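Periplasmic binding protein (Veillonella parvula, PDB 4OVK) probably captures a still unidentified solute, perhaps an iron chelate, outside the cytoplasmic membrane and hands it to an ABC transporter for uptake. Local coordinates at residues A[58-63]-A[86-91]; A[164-169]-A[301-306]; A[199-204]-A[287-292]. All blocks are in the same frame, centred on the assembly; numbering follows the deposited sequence.

Interaction 1: A[58-63]-A[86-91]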
ATOM      1  N   ILE A  58      -2.058 -11.997  12.573  1.00  9.57           N
ATOM      2  CA  ILE A  58      -1.874 -10.701  11.933  1.00  9.96           C
ATOM      3  C   ILE A  58      -1.944  -9.546  12.929  1.00 10.07           C
ATOM      4  O   ILE A  58      -2.437  -9.681  14.058  1.00 10.87           O
ATOM      5  CB  ILE A  58      -2.923 -10.495  10.802  1.00 10.68           C
ATOM      6  CG1 ILE A  58      -4.340 -10.238  11.359  1.00 12.49           C
ATOM      7  CG2 ILE A  58      -2.927 -11.697   9.874  1.00 11.56           C
ATOM      8  CD1 ILE A  58      -5.379  -9.976  10.266  1.00 13.78           C
ATOM      9  N   HIS A  59      -1.432  -8.399  12.519  1.00 10.25           N
ATOM     10  CA  HIS A  59      -1.458  -7.219  13.356  1.00 11.70           C
ATOM     11  C   HIS A  59      -2.916  -6.719  13.478  1.00 10.39           C
ATOM     12  O   HIS A  59      -3.698  -6.798  12.510  1.00 10.90           O
ATOM     13  CB  HIS A  59      -0.540  -6.168  12.746  1.00 11.41           C
ATOM     14  CG  HIS A  59      -0.267  -5.005  13.628  1.00 12.78           C
ATOM     15  ND1 HIS A  59      -1.204  -4.025  13.881  1.00 13.62           N
ATOM     16  CD2 HIS A  59       0.857  -4.630  14.283  1.00 13.51           C
ATOM     17  CE1 HIS A  59      -0.679  -3.119  14.684  1.00 14.07           C
ATOM     18  NE2 HIS A  59       0.571  -3.460  14.936  1.00 15.17           N
ATOM     19  N   PRO A  60      -3.304  -6.247  14.663  1.00 10.70           N
ATOM     20  CA  PRO A  60      -4.695  -5.824  14.801  1.00 11.85           C
ATOM     21  C   PRO A  60      -5.106  -4.718  13.820  1.00 12.27           C
ATOM     22  O   PRO A  60      -6.263  -4.668  13.395  1.00 14.45           O
ATOM     23  CB  PRO A  60      -4.767  -5.325  16.252  1.00 12.59           C
ATOM     24  CG  PRO A  60      -3.353  -5.041  16.654  1.00 12.65           C
ATOM     25  CD  PRO A  60      -2.568  -6.104  15.941  1.00 12.04           C
ATOM     26  N   SER A  61      -4.169  -3.846  13.470  1.00 13.10           N
ATOM     27  CA  SER A  61      -4.404  -2.820  12.430  1.00 13.31           C
ATOM     28  C   SER A  61      -4.525  -3.395  11.017  1.00 12.33           C
ATOM     29  O   SER A  61      -5.238  -2.841  10.181  1.00 15.50           O
ATOM     30  CB  SER A  61      -3.324  -1.740  12.494  1.00 15.19           C
ATOM     31  OG  SER A  61      -3.353  -1.123  13.778  1.00 18.11           O
ATOM     32  N   ALA A  62      -3.849  -4.516  10.752  1.00 10.50           N
ATOM     33  CA  ALA A  62      -4.073  -5.271   9.531  1.00 12.00           C
ATOM     34  C   ALA A  62      -5.502  -5.838   9.498  1.00 11.66           C
ATOM     35  O   ALA A  62      -6.146  -5.839   8.438  1.00 12.43           O
ATOM     36  CB  ALA A  62      -3.026  -6.375   9.355  1.00 11.15           C
ATOM     37  N   LYS A  63      -6.002  -6.298  10.649  0.50 11.85           N
ATOM     38  CA  LYS A  63      -7.376  -6.787  10.749  0.50 12.13           C
ATOM     39  C   LYS A  63      -8.334  -5.630  10.490  0.50 12.90           C
ATOM     40  O   LYS A  63      -9.256  -5.748   9.688  0.50 12.69           O
ATOM     41  CB  LYS A  63      -7.646  -7.397  12.130  0.50 11.92           C
ATOM     42  CG  LYS A  63      -8.956  -8.163  12.230  0.50 13.03           C
ATOM     43  CD  LYS A  63      -8.871  -9.499  11.501  0.50 14.04           C
ATOM     44  CE  LYS A  63     -10.199 -10.242  11.503  0.50 14.63           C
ATOM     45  NZ  LYS A  63     -10.726 -10.487  12.864  0.50 13.42           N
ATOM     46  N   VAL A  86       0.416  -9.308  18.892  1.00 21.55           N
ATOM     47  CA  VAL A  86       1.277  -8.135  18.761  1.00 18.82           C
ATOM     48  C   VAL A  86       0.444  -6.861  18.961  1.00 18.68           C
ATOM     49  O   VAL A  86      -0.708  -6.809  18.531  1.00 20.43           O
ATOM     50  CB  VAL A  86       2.009  -8.131  17.383  1.00 16.73           C
ATOM     51  CG1 VAL A  86       1.042  -8.043  16.210  1.00 16.56           C
ATOM     52  CG2 VAL A  86       3.047  -7.027  17.311  1.00 17.98           C
ATOM     53  N   ASP A  87       1.008  -5.842  19.614  1.00 22.24           N
ATOM     54  CA  ASP A  87       0.279  -4.583  19.869  1.00 26.32           C
ATOM     55  C   ASP A  87       0.640  -3.483  18.846  1.00 26.59           C
ATOM     56  O   ASP A  87       1.370  -3.737  17.899  1.00 27.42           O
ATOM     57  CB  ASP A  87       0.496  -4.120  21.331  1.00 29.99           C
ATOM     58  CG  ASP A  87       1.881  -3.545  21.587  1.00 32.07           C
ATOM     59  OD1 ASP A  87       2.623  -3.278  20.622  1.00 30.22           O
ATOM     60  OD2 ASP A  87       2.224  -3.341  22.777  1.00 36.55           O
ATOM     61  N   ASN A  88       0.120  -2.268  19.027  1.00 34.96           N
ATOM     62  CA  ASN A  88       0.352  -1.166  18.065  1.00 37.53           C
ATOM     63  C   ASN A  88       1.762  -0.625  18.031  1.00 38.80           C
ATOM     64  O   ASN A  88       2.150   0.025  17.066  1.00 45.94           O
ATOM     65  CB  ASN A  88      -0.590   0.015  18.332  1.00 42.21           C
ATOM     66  CG  ASN A  88      -1.906  -0.125  17.615  1.00 47.01           C
ATOM     67  OD1 ASN A  88      -2.116  -1.093  16.895  1.00 49.30           O
ATOM     68  ND2 ASN A  88      -2.799   0.848  17.793  1.00 50.28           N
ATOM     69  N   ASN A  89       2.522  -0.860  19.091  1.00 36.31           N
ATOM     70  CA  ASN A  89       3.918  -0.471  19.104  1.00 37.93           C
ATOM     71  C   ASN A  89       4.802  -1.639  18.675  1.00 28.68           C
ATOM     72  O   ASN A  89       6.018  -1.609  18.853  1.00 38.39           O
ATOM     73  CB  ASN A  89       4.275   0.075  20.485  1.00 45.29           C
ATOM     74  CG  ASN A  89       3.402   1.261  20.873  1.00 53.74           C
ATOM     75  OD1 ASN A  89       2.244   1.381  20.430  1.00 56.14           O
ATOM     76  ND2 ASN A  89       3.947   2.150  21.693  1.00 54.19           N
ATOM     77  N   PHE A  90       4.172  -2.664  18.101  1.00 27.20           N
ATOM     78  CA  PHE A  90       4.854  -3.842  17.533  1.00 27.26           C
ATOM     79  C   PHE A  90       5.536  -4.724  18.592  1.00 28.91           C
ATOM     80  O   PHE A  90       6.391  -5.570  18.272  1.00 27.92           O
ATOM     81  CB  PHE A  90       5.811  -3.441  16.390  1.00 25.74           C
ATOM     82  CG  PHE A  90       5.123  -2.737  15.253  1.00 24.21           C
ATOM     83  CD1 PHE A  90       4.392  -3.456  14.310  1.00 23.79           C
ATOM     84  CD2 PHE A  90       5.187  -1.352  15.127  1.00 29.63           C
ATOM     85  CE1 PHE A  90       3.743  -2.810  13.269  1.00 25.75           C
ATOM     86  CE2 PHE A  90       4.541  -0.701  14.084  1.00 31.43           C
ATOM     87  CZ  PHE A  90       3.820  -1.433  13.156  1.00 29.59           C
ATOM     88  N   ASN A  91       5.119  -4.556  19.848  1.00 30.08           N
ATOM     89  CA  ASN A  91       5.573  -5.420  20.929  1.00 30.36           C
ATOM     90  C   ASN A  91       4.874  -6.760  20.863  1.00 24.32           C
ATOM     91  O   ASN A  91       3.655  -6.825  20.835  1.00 25.46           O
ATOM     92  CB  ASN A  91       5.297  -4.772  22.278  1.00 31.11           C
ATOM     93  CG  ASN A  91       6.082  -3.499  22.470  1.00 33.67           C
ATOM     94  OD1 ASN A  91       7.296  -3.471  22.266  1.00 41.45           O
ATOM     95  ND2 ASN A  91       5.396  -2.436  22.850  1.00 40.81           N
TER
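His59 reaches across to the 86-91 loop with the far side of its imidazole. CG stands anti to the backbone N (chi1 -169°), and the ring projects between Val86, Asn88 and Phe90. Each of these three side chains crosses that of His59 at about a right angle, yet they meet it differently. The amide of Asn88 lies almost in one plane with the imidazole, only 4° apart, and sets OD1 at the ring edge, 3.3 Å from His59 CE1. The benzene ring of Phe90 is inclined at 49° to the imidazole; Phe90 CE1 comes to 3.6 Å from His59 CD2. Val86 CG1, lying between its own backbone N and carbonyl carbon, touches His59 CD2 at 3.9 Å. His59 NE2 is 3.1 Å from Asp87 O.

His59 is at the N-cap of helix 60-67, and Ser61 N makes the capping bond to His59 ND1 (3.0 Å), nearly in the ring plane, which limits the ring's rotation. Pro60 CD covers part of one imidazole face and also approaches Val86 O at 3.3 Å. Across the contact, Ser61 OG makes at most a weak hydrogen bond to Asn88 OD1. The loop holds its own shape through Asp87, whose OD1 accepts from Asn91 N (2.9 Å), while OD2 takes Asn91 ND2 through its syn lone pair. Beyond it, Phe90 meets Trp108 edge-to-face. The whole is a side-chain-capped helix start following strand 55-57 of a parallel sheet, laid against a type I turn at residues 87-90.

Interaction 2: A[164-169]-A[301-306]; sequences EAYFKQ and FNDYIL
Tyr166 holds CG anti to its backbone N (chi1 168°), and the phenol extends from helix 150-170 toward the 301-306 loop, while Asp303 turns CG in between its own N and carbonyl carbon (chi1 50°). The two meet tip to tip: Tyr166 OH donates to Asp303 OD1 at 2.5 Å, and OD1 accepts through its syn lone pair, with ring and carboxylate planes 51° apart. The same hydroxyl lies in the ring planes of both Phe301 and Tyr304, at their edges, 3.6 Å from Phe301 CD1 and 3.3 Å from Tyr304 CE2. One helix position on, Phe167 crosses Phe301 at about a right angle, its CE1 3.3 Å from Phe301 CE1. A phenylalanine in place of Tyr166 would probably leave Asp303 OD1 without this donor and a small gap beside the edges of Phe301 and Tyr304.

Asp303 OD2 forms a salt bridge with Lys170, so the carboxylate is tied twice to the end of helix 150-170. Tyr304 OH is hydrogen-bonded to Lys290 O. The loop connects helix 285-296 to helix 306-318 and packs on helix 150-170, whose Phe167 also touches Met289 of helix 285-296 and Met204 of helix 197-204.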
ATOM      1  N   GLU A 164       7.741  -0.352 -13.404  1.00 19.11           N
ATOM      2  CA  GLU A 164       8.805   0.635 -13.185  1.00 20.02           C
ATOM      3  C   GLU A 164       9.459   1.036 -14.509  1.00 19.83           C
ATOM      4  O   GLU A 164       9.635   2.220 -14.780  1.00 22.39           O
ATOM      5  CB  GLU A 164       9.856   0.092 -12.205  1.00 23.75           C
ATOM      6  CG  GLU A 164       9.396   0.164 -10.759  1.00 30.62           C
ATOM      7  CD  GLU A 164      10.282  -0.612  -9.801  1.00 42.06           C
ATOM      8  OE1 GLU A 164      11.419  -0.977 -10.190  1.00 52.19           O
ATOM      9  OE2 GLU A 164       9.837  -0.852  -8.647  1.00 56.31           O
ATOM     10  N   ALA A 165       9.791   0.052 -15.340  1.00 19.39           N
ATOM     11  CA  ALA A 165      10.415   0.325 -16.638  1.00 22.30           C
ATOM     12  C   ALA A 165       9.484   1.137 -17.530  1.00 21.89           C
ATOM     13  O   ALA A 165       9.937   2.040 -18.221  1.00 21.90           O
ATOM     14  CB  ALA A 165      10.808  -0.967 -17.338  1.00 23.30           C
ATOM     15  N   TYR A 166       8.191   0.812 -17.519  1.00 21.41           N
ATOM     16  CA  TYR A 166       7.204   1.577 -18.305  1.00 20.20           C
ATOM     17  C   TYR A 166       7.184   3.054 -17.900  1.00 18.85           C
ATOM     18  O   TYR A 166       7.264   3.938 -18.744  1.00 20.28           O
ATOM     19  CB  TYR A 166       5.817   0.948 -18.171  1.00 19.97           C
ATOM     20  CG  TYR A 166       4.676   1.800 -18.687  1.00 17.82           C
ATOM     21  CD1 TYR A 166       4.324   1.788 -20.031  1.00 22.65           C
ATOM     22  CD2 TYR A 166       3.953   2.620 -17.828  1.00 19.66           C
ATOM     23  CE1 TYR A 166       3.279   2.564 -20.506  1.00 20.21           C
ATOM     24  CE2 TYR A 166       2.910   3.401 -18.289  1.00 18.84           C
ATOM     25  CZ  TYR A 166       2.587   3.373 -19.642  1.00 18.48           C
ATOM     26  OH  TYR A 166       1.563   4.139 -20.132  1.00 19.36           O
ATOM     27  N   PHE A 167       7.101   3.323 -16.606  1.00 17.93           N
ATOM     28  CA  PHE A 167       7.100   4.710 -16.132  1.00 19.10           C
ATOM     29  C   PHE A 167       8.447   5.418 -16.350  1.00 19.79           C
ATOM     30  O   PHE A 167       8.468   6.608 -16.641  1.00 21.94           O
ATOM     31  CB  PHE A 167       6.617   4.802 -14.677  1.00 21.31           C
ATOM     32  CG  PHE A 167       5.124   4.659 -14.540  1.00 19.52           C
ATOM     33  CD1 PHE A 167       4.292   5.738 -14.794  1.00 20.62           C
ATOM     34  CD2 PHE A 167       4.550   3.441 -14.210  1.00 19.65           C
ATOM     35  CE1 PHE A 167       2.917   5.615 -14.705  1.00 20.17           C
ATOM     36  CE2 PHE A 167       3.173   3.307 -14.122  1.00 20.52           C
ATOM     37  CZ  PHE A 167       2.356   4.394 -14.372  1.00 21.07           C
ATOM     38  N   LYS A 168       9.568   4.702 -16.251  1.00 21.60           N
ATOM     39  CA  LYS A 168      10.858   5.341 -16.546  1.00 24.89           C
ATOM     40  C   LYS A 168      10.924   5.734 -18.011  1.00 24.33           C
ATOM     41  O   LYS A 168      11.474   6.783 -18.351  1.00 25.28           O
ATOM     42  CB  LYS A 168      12.057   4.443 -16.211  1.00 28.46           C
ATOM     43  CG  LYS A 168      12.195   4.082 -14.739  1.00 34.82           C
ATOM     44  CD  LYS A 168      12.622   5.255 -13.871  1.00 41.75           C
ATOM     45  CE  LYS A 168      14.130   5.398 -13.820  1.00 48.42           C
ATOM     46  NZ  LYS A 168      14.552   6.654 -13.136  1.00 53.39           N
ATOM     47  N   GLN A 169      10.358   4.899 -18.882  1.00 21.77           N
ATOM     48  CA  GLN A 169      10.486   5.124 -20.317  1.00 23.57           C
ATOM     49  C   GLN A 169       9.583   6.288 -20.698  1.00 22.18           C
ATOM     50  O   GLN A 169       9.979   7.140 -21.450  1.00 24.89           O
ATOM     51  CB  GLN A 169      10.126   3.865 -21.112  1.00 29.78           C
ATOM     52  CG  GLN A 169      10.541   3.894 -22.580  1.00 35.73           C
ATOM     53  CD  GLN A 169       9.563   4.647 -23.471  1.00 41.64           C
ATOM     54  OE1 GLN A 169       8.349   4.666 -23.223  1.00 45.38           O
ATOM     55  NE2 GLN A 169      10.088   5.269 -24.518  1.00 48.11           N
ATOM     56  N   PHE A 301      -0.104   8.875 -20.621  1.00 18.97           N
ATOM     57  CA  PHE A 301      -0.449   7.542 -20.133  1.00 17.07           C
ATOM     58  C   PHE A 301      -1.755   7.060 -20.784  1.00 18.07           C
ATOM     59  O   PHE A 301      -2.760   6.824 -20.122  1.00 19.50           O
ATOM     60  CB  PHE A 301      -0.519   7.579 -18.610  1.00 16.04           C
ATOM     61  CG  PHE A 301       0.797   7.954 -17.968  1.00 16.94           C
ATOM     62  CD1 PHE A 301       1.888   7.104 -18.060  1.00 17.08           C
ATOM     63  CD2 PHE A 301       0.958   9.169 -17.318  1.00 15.47           C
ATOM     64  CE1 PHE A 301       3.098   7.438 -17.484  1.00 17.20           C
ATOM     65  CE2 PHE A 301       2.172   9.513 -16.748  1.00 15.90           C
ATOM     66  CZ  PHE A 301       3.243   8.650 -16.832  1.00 17.13           C
ATOM     67  N   ASN A 302      -1.714   6.903 -22.100  1.00 22.37           N
ATOM     68  CA  ASN A 302      -2.921   6.649 -22.892  1.00 23.09           C
ATOM     69  C   ASN A 302      -2.923   5.298 -23.580  1.00 22.59           C
ATOM     70  O   ASN A 302      -3.673   5.091 -24.540  1.00 25.53           O
ATOM     71  CB  ASN A 302      -3.072   7.738 -23.963  1.00 27.71           C
ATOM     72  CG  ASN A 302      -1.909   7.753 -24.945  1.00 32.48           C
ATOM     73  OD1 ASN A 302      -0.918   7.035 -24.775  1.00 33.14           O
ATOM     74  ND2 ASN A 302      -2.028   8.561 -25.980  1.00 36.55           N
ATOM     75  N   ASP A 303      -2.093   4.379 -23.104  1.00 20.97           N
ATOM     76  CA  ASP A 303      -1.906   3.096 -23.781  1.00 20.88           C
ATOM     77  C   ASP A 303      -2.188   1.901 -22.868  1.00 19.85           C
ATOM     78  O   ASP A 303      -1.685   0.792 -23.098  1.00 20.99           O
ATOM     79  CB  ASP A 303      -0.506   3.028 -24.399  1.00 23.85           C
ATOM     80  CG  ASP A 303       0.591   3.389 -23.421  1.00 24.62           C
ATOM     81  OD1 ASP A 303       0.318   3.524 -22.214  1.00 27.74           O
ATOM     82  OD2 ASP A 303       1.740   3.548 -23.866  1.00 28.65           O
ATOM     83  N   TYR A 304      -3.013   2.142 -21.849  1.00 16.27           N
ATOM     84  CA  TYR A 304      -3.565   1.094 -20.997  1.00 15.97           C
ATOM     85  C   TYR A 304      -4.958   1.474 -20.523  1.00 14.45           C
ATOM     86  O   TYR A 304      -5.340   2.657 -20.530  1.00 17.00           O
ATOM     87  CB  TYR A 304      -2.672   0.811 -19.784  1.00 16.85           C
ATOM     88  CG  TYR A 304      -2.438   1.992 -18.880  1.00 16.73           C
ATOM     89  CD1 TYR A 304      -3.341   2.325 -17.873  1.00 17.45           C
ATOM     90  CD2 TYR A 304      -1.300   2.785 -19.021  1.00 17.40           C
ATOM     91  CE1 TYR A 304      -3.129   3.417 -17.045  1.00 15.78           C
ATOM     92  CE2 TYR A 304      -1.072   3.868 -18.185  1.00 16.82           C
ATOM     93  CZ  TYR A 304      -1.989   4.182 -17.199  1.00 17.46           C
ATOM     94  OH  TYR A 304      -1.754   5.255 -16.366  1.00 17.83           O
ATOM     95  N   ILE A 305      -5.722   0.456 -20.151  1.00 15.89           N
ATOM     96  CA  ILE A 305      -7.043   0.628 -19.549  1.00 16.53           C
ATOM     97  C   ILE A 305      -6.962   0.078 -18.129  1.00 14.62           C
ATOM     98  O   ILE A 305      -6.796  -1.132 -17.924  1.00 15.80           O
ATOM     99  CB  ILE A 305      -8.123  -0.117 -20.350  1.00 18.15           C
ATOM    100  CG1 ILE A 305      -8.159   0.387 -21.807  1.00 22.09           C
ATOM    101  CG2 ILE A 305      -9.484   0.040 -19.692  1.00 19.61           C
ATOM    102  CD1 ILE A 305      -8.998  -0.481 -22.714  1.00 24.03           C
ATOM    103  N   LEU A 306      -7.062   0.975 -17.155  1.00 14.92           N
ATOM    104  CA  LEU A 306      -6.820   0.642 -15.754  1.00 13.96           C
ATOM    105  C   LEU A 306      -7.760  -0.468 -15.277  1.00 13.78           C
ATOM    106  O   LEU A 306      -7.327  -1.396 -14.603  1.00 13.08           O
ATOM    107  CB  LEU A 306      -6.980   1.888 -14.889  1.00 13.71           C
ATOM    108  CG  LEU A 306      -6.806   1.657 -13.379  1.00 14.63           C
ATOM    109  CD1 LEU A 306      -5.470   0.990 -13.062  1.00 16.62           C
ATOM    110  CD2 LEU A 306      -6.966   2.965 -12.616  1.00 16.77           C
TER

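Interaction 3: A[199-204]-A[287-292]; sequences QLMITM and LMMKWM
The two helical segments 199-204 and 287-292 pass with their axes 10.0 Å apart at closest approach and a signed crossing angle of -54°. This is helix-on-helix packing within the half of the molecule built on the parallel sheet of strands 208-209, 180-184, 233-236 and 268-270, as in the two-lobed periplasmic binding proteins. No hydrogen bond joins the segments; four methionines, present as selenomethionine, and one isoleucine make the contact.

Met201 is its centre. Its CG is anti to the carbonyl carbon (chi1 -76°), and the side chain extends toward the other helix before bending at chi3. At its outer end, Met201 SE meets Met288 CG at 4.2 Å, with the chains crossing at about a right angle. Met292, in one of its two deposited conformers, brings SE up to the base of the same side chain, 3.9 Å from Met201 CB; in that conformer Met292 CE also lies 3.7 Å from Ile202 CG1.

Behind the contact, Ile202 rests on Val181 and Met288 on Tyr183, both of strand 180-184. Met289 crosses Met201 at about a right angle and follows it from beta carbon to selenium: Met289 SE lies 3.9 Å from Met201 CB, again 3.9 Å from Met201 SE, and closest, at 3.5 Å, to Met201 CG.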
ATOM      1  N   GLN A 199       5.252  11.900  -2.834  1.00 24.53           N
ATOM      2  CA  GLN A 199       5.855  12.940  -3.684  1.00 26.32           C
ATOM      3  C   GLN A 199       6.678  12.325  -4.820  1.00 23.58           C
ATOM      4  O   GLN A 199       6.663  12.840  -5.941  1.00 24.01           O
ATOM      5  CB  GLN A 199       6.660  13.952  -2.869  1.00 28.82           C
ATOM      6  CG  GLN A 199       5.755  14.843  -2.020  1.00 32.01           C
ATOM      7  CD  GLN A 199       6.273  16.258  -1.797  1.00 33.75           C
ATOM      8  OE1 GLN A 199       7.276  16.695  -2.388  1.00 32.20           O
ATOM      9  NE2 GLN A 199       5.576  16.991  -0.928  1.00 34.82           N
ATOM     10  N   LEU A 200       7.352  11.210  -4.540  1.00 24.45           N
ATOM     11  CA  LEU A 200       8.043  10.458  -5.587  1.00 24.89           C
ATOM     12  C   LEU A 200       7.040   9.989  -6.640  1.00 23.30           C
ATOM     13  O   LEU A 200       7.319  10.059  -7.829  1.00 25.22           O
ATOM     14  CB  LEU A 200       8.795   9.239  -5.026  1.00 30.48           C
ATOM     15  CG  LEU A 200       9.926   9.496  -4.028  1.00 33.25           C
ATOM     16  CD1 LEU A 200      10.530   8.163  -3.602  1.00 37.71           C
ATOM     17  CD2 LEU A 200      10.992  10.423  -4.599  1.00 36.20           C
HETATM   18  N   MSE A 201       5.873   9.518  -6.197  1.00 21.84           N
HETATM   19  CA  MSE A 201       4.845   9.005  -7.126  1.00 20.42           C
HETATM   20  C   MSE A 201       4.277  10.149  -7.955  1.00 19.03           C
HETATM   21  O   MSE A 201       4.058  10.009  -9.163  1.00 20.17           O
HETATM   22  CB  MSE A 201       3.748   8.215  -6.383  1.00 21.58           C
HETATM   23  CG  MSE A 201       4.263   6.825  -5.984  1.00 27.28           C
HETATM   24 SE   MSE A 201       2.781   5.640  -5.442  0.75 43.07          SE
HETATM   25  CE  MSE A 201       2.519   6.792  -3.869  1.00 26.36           C
ATOM     26  N   ILE A 202       4.060  11.298  -7.330  1.00 19.41           N
ATOM     27  CA  ILE A 202       3.595  12.486  -8.067  1.00 19.16           C
ATOM     28  C   ILE A 202       4.603  12.879  -9.163  1.00 20.27           C
ATOM     29  O   ILE A 202       4.225  13.142 -10.324  1.00 20.34           O
ATOM     30  CB  ILE A 202       3.302  13.664  -7.105  1.00 20.59           C
ATOM     31  CG1 ILE A 202       1.990  13.403  -6.353  1.00 19.87           C
ATOM     32  CG2 ILE A 202       3.209  14.991  -7.860  1.00 21.28           C
ATOM     33  CD1 ILE A 202       1.728  14.340  -5.189  1.00 22.35           C
ATOM     34  N   THR A 203       5.886  12.884  -8.803  1.00 20.25           N
ATOM     35  CA  THR A 203       6.940  13.256  -9.748  1.00 21.81           C
ATOM     36  C   THR A 203       7.010  12.245 -10.893  1.00 21.51           C
ATOM     37  O   THR A 203       7.084  12.635 -12.051  1.00 20.80           O
ATOM     38  CB  THR A 203       8.313  13.349  -9.053  1.00 24.97           C
ATOM     39  OG1 THR A 203       8.302  14.433  -8.114  1.00 25.87           O
ATOM     40  CG2 THR A 203       9.433  13.578 -10.070  1.00 25.06           C
HETATM   41  N   MSE A 204       6.963  10.947 -10.572  1.00 20.93           N
HETATM   42  CA  MSE A 204       7.111   9.919 -11.595  1.00 21.90           C
HETATM   43  C   MSE A 204       5.956   9.952 -12.574  1.00 20.78           C
HETATM   44  O   MSE A 204       6.116   9.564 -13.724  1.00 26.74           O
HETATM   45  CB  MSE A 204       7.245   8.542 -10.954  1.00 25.27           C
HETATM   46  CG  MSE A 204       7.453   7.415 -11.970  1.00 37.31           C
HETATM   47 SE   MSE A 204       9.176   7.570 -12.941  1.00 64.51          SE
HETATM   48  CE  MSE A 204      10.425   7.152 -11.469  1.00 63.33           C
ATOM     49  N   LEU A 287      -0.727  -0.469  -9.893  1.00 11.74           N
ATOM     50  CA  LEU A 287      -2.089  -0.049 -10.243  1.00 11.51           C
ATOM     51  C   LEU A 287      -2.361   1.386  -9.770  1.00 11.71           C
ATOM     52  O   LEU A 287      -3.004   2.186 -10.467  1.00 13.42           O
ATOM     53  CB  LEU A 287      -3.121  -1.026  -9.676  1.00 10.34           C
ATOM     54  CG  LEU A 287      -2.982  -2.442 -10.242  1.00 12.12           C
ATOM     55  CD1 LEU A 287      -3.738  -3.428  -9.387  1.00 13.92           C
ATOM     56  CD2 LEU A 287      -3.435  -2.539 -11.710  1.00 13.10           C
HETATM   57  N   MSE A 288      -1.835   1.729  -8.600  1.00 11.63           N
HETATM   58  CA  MSE A 288      -1.914   3.099  -8.104  1.00 10.96           C
HETATM   59  C   MSE A 288      -1.196   4.053  -9.035  1.00 10.87           C
HETATM   60  O   MSE A 288      -1.696   5.134  -9.315  1.00 13.77           O
HETATM   61  CB  MSE A 288      -1.326   3.167  -6.706  1.00 12.39           C
HETATM   62  CG  MSE A 288      -1.214   4.591  -6.178  1.00 13.06           C
HETATM   63 SE   MSE A 288      -2.952   5.519  -6.119  1.00 16.72          SE
HETATM   64  CE  MSE A 288      -2.538   6.704  -4.606  1.00 19.55           C
HETATM   65  N   MSE A 289      -0.033   3.655  -9.541  1.00 12.39           N
HETATM   66  CA  MSE A 289       0.739   4.507 -10.454  1.00 13.19           C
HETATM   67  C   MSE A 289      -0.036   4.748 -11.740  1.00 13.47           C
HETATM   68  O   MSE A 289      -0.063   5.862 -12.291  1.00 13.24           O
HETATM   69  CB  MSE A 289       2.084   3.852 -10.759  1.00 16.84           C
HETATM   70  CG  MSE A 289       2.922   3.776  -9.508  1.00 24.29           C
HETATM   71 SE   MSE A 289       3.776   5.507  -9.206  0.75 39.72          SE
HETATM   72  CE  MSE A 289       5.530   4.634  -8.992  1.00 46.81           C
ATOM     73  N   LYS A 290      -0.718   3.712 -12.201  1.00 12.23           N
ATOM     74  CA  LYS A 290      -1.551   3.824 -13.390  1.00 12.91           C
ATOM     75  C   LYS A 290      -2.747   4.759 -13.205  1.00 13.21           C
ATOM     76  O   LYS A 290      -3.043   5.554 -14.100  1.00 14.31           O
ATOM     77  CB  LYS A 290      -1.978   2.452 -13.879  1.00 14.27           C
ATOM     78  CG  LYS A 290      -0.853   1.779 -14.652  1.00 16.77           C
ATOM     79  CD  LYS A 290      -1.194   0.396 -15.157  1.00 22.85           C
ATOM     80  CE  LYS A 290      -0.195   0.023 -16.250  1.00 26.35           C
ATOM     81  NZ  LYS A 290      -0.423  -1.317 -16.853  1.00 27.58           N
ATOM     82  N   TRP A 291      -3.384   4.704 -12.040  1.00 11.16           N
ATOM     83  CA  TRP A 291      -4.469   5.617 -11.705  1.00 10.87           C
ATOM     84  C   TRP A 291      -3.965   7.068 -11.713  1.00 12.19           C
ATOM     85  O   TRP A 291      -4.568   7.930 -12.365  1.00 13.95           O
ATOM     86  CB  TRP A 291      -5.080   5.235 -10.358  1.00 11.01           C
ATOM     87  CG  TRP A 291      -6.212   6.066  -9.911  1.00 10.89           C
ATOM     88  CD1 TRP A 291      -7.509   5.986 -10.338  1.00 12.05           C
ATOM     89  CD2 TRP A 291      -6.174   7.106  -8.932  1.00 11.41           C
ATOM     90  NE1 TRP A 291      -8.276   6.922  -9.694  1.00 13.31           N
ATOM     91  CE2 TRP A 291      -7.479   7.614  -8.814  1.00 12.45           C
ATOM     92  CE3 TRP A 291      -5.164   7.656  -8.138  1.00 12.62           C
ATOM     93  CZ2 TRP A 291      -7.794   8.646  -7.939  1.00 13.21           C
ATOM     94  CZ3 TRP A 291      -5.474   8.679  -7.279  1.00 13.88           C
ATOM     95  CH2 TRP A 291      -6.784   9.150  -7.166  1.00 14.53           C
HETATM   96  N   MSE A 292      -2.853   7.326 -11.027  0.70 12.54           N
HETATM   97  CA  MSE A 292      -2.306   8.679 -10.919  0.70 13.16           C
HETATM   98  C   MSE A 292      -1.889   9.207 -12.264  0.70 13.80           C
HETATM   99  O   MSE A 292      -2.152  10.366 -12.593  0.70 16.70           O
HETATM  100  CB  MSE A 292      -1.101   8.697  -9.979  0.70 13.48           C
HETATM  101  CG  MSE A 292      -1.564   8.401  -8.557  0.70 14.83           C
HETATM  102 SE   MSE A 292      -0.036   8.524  -7.336  0.70 20.05          SE
HETATM  103  CE  MSE A 292       0.457  10.364  -7.810  0.70 12.42           C
TER

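Interactions 2 and 3 touch, their centres 11 Å apart. Tyr304 OH reaches Lys290 O at 2.6 Å, a probable hydrogen bond. Separately, Phe167 CZ packs against the backbone at Met289 O, 3.5 Å away. The 301-306 loop and helix 150-170 therefore both bear on helix 285-296. A triethylene glycol, probably from the crystallisation liquor, lies about 4 Å from the side chain of Tyr166 and accepts a hydrogen bond from Lys290 NZ; it does not identify a solute site. Interaction 1 stands apart, on the opposite side of the chain's centre, with nearest atoms about 23 Å from interaction 2 and about 18 Å from interaction 3.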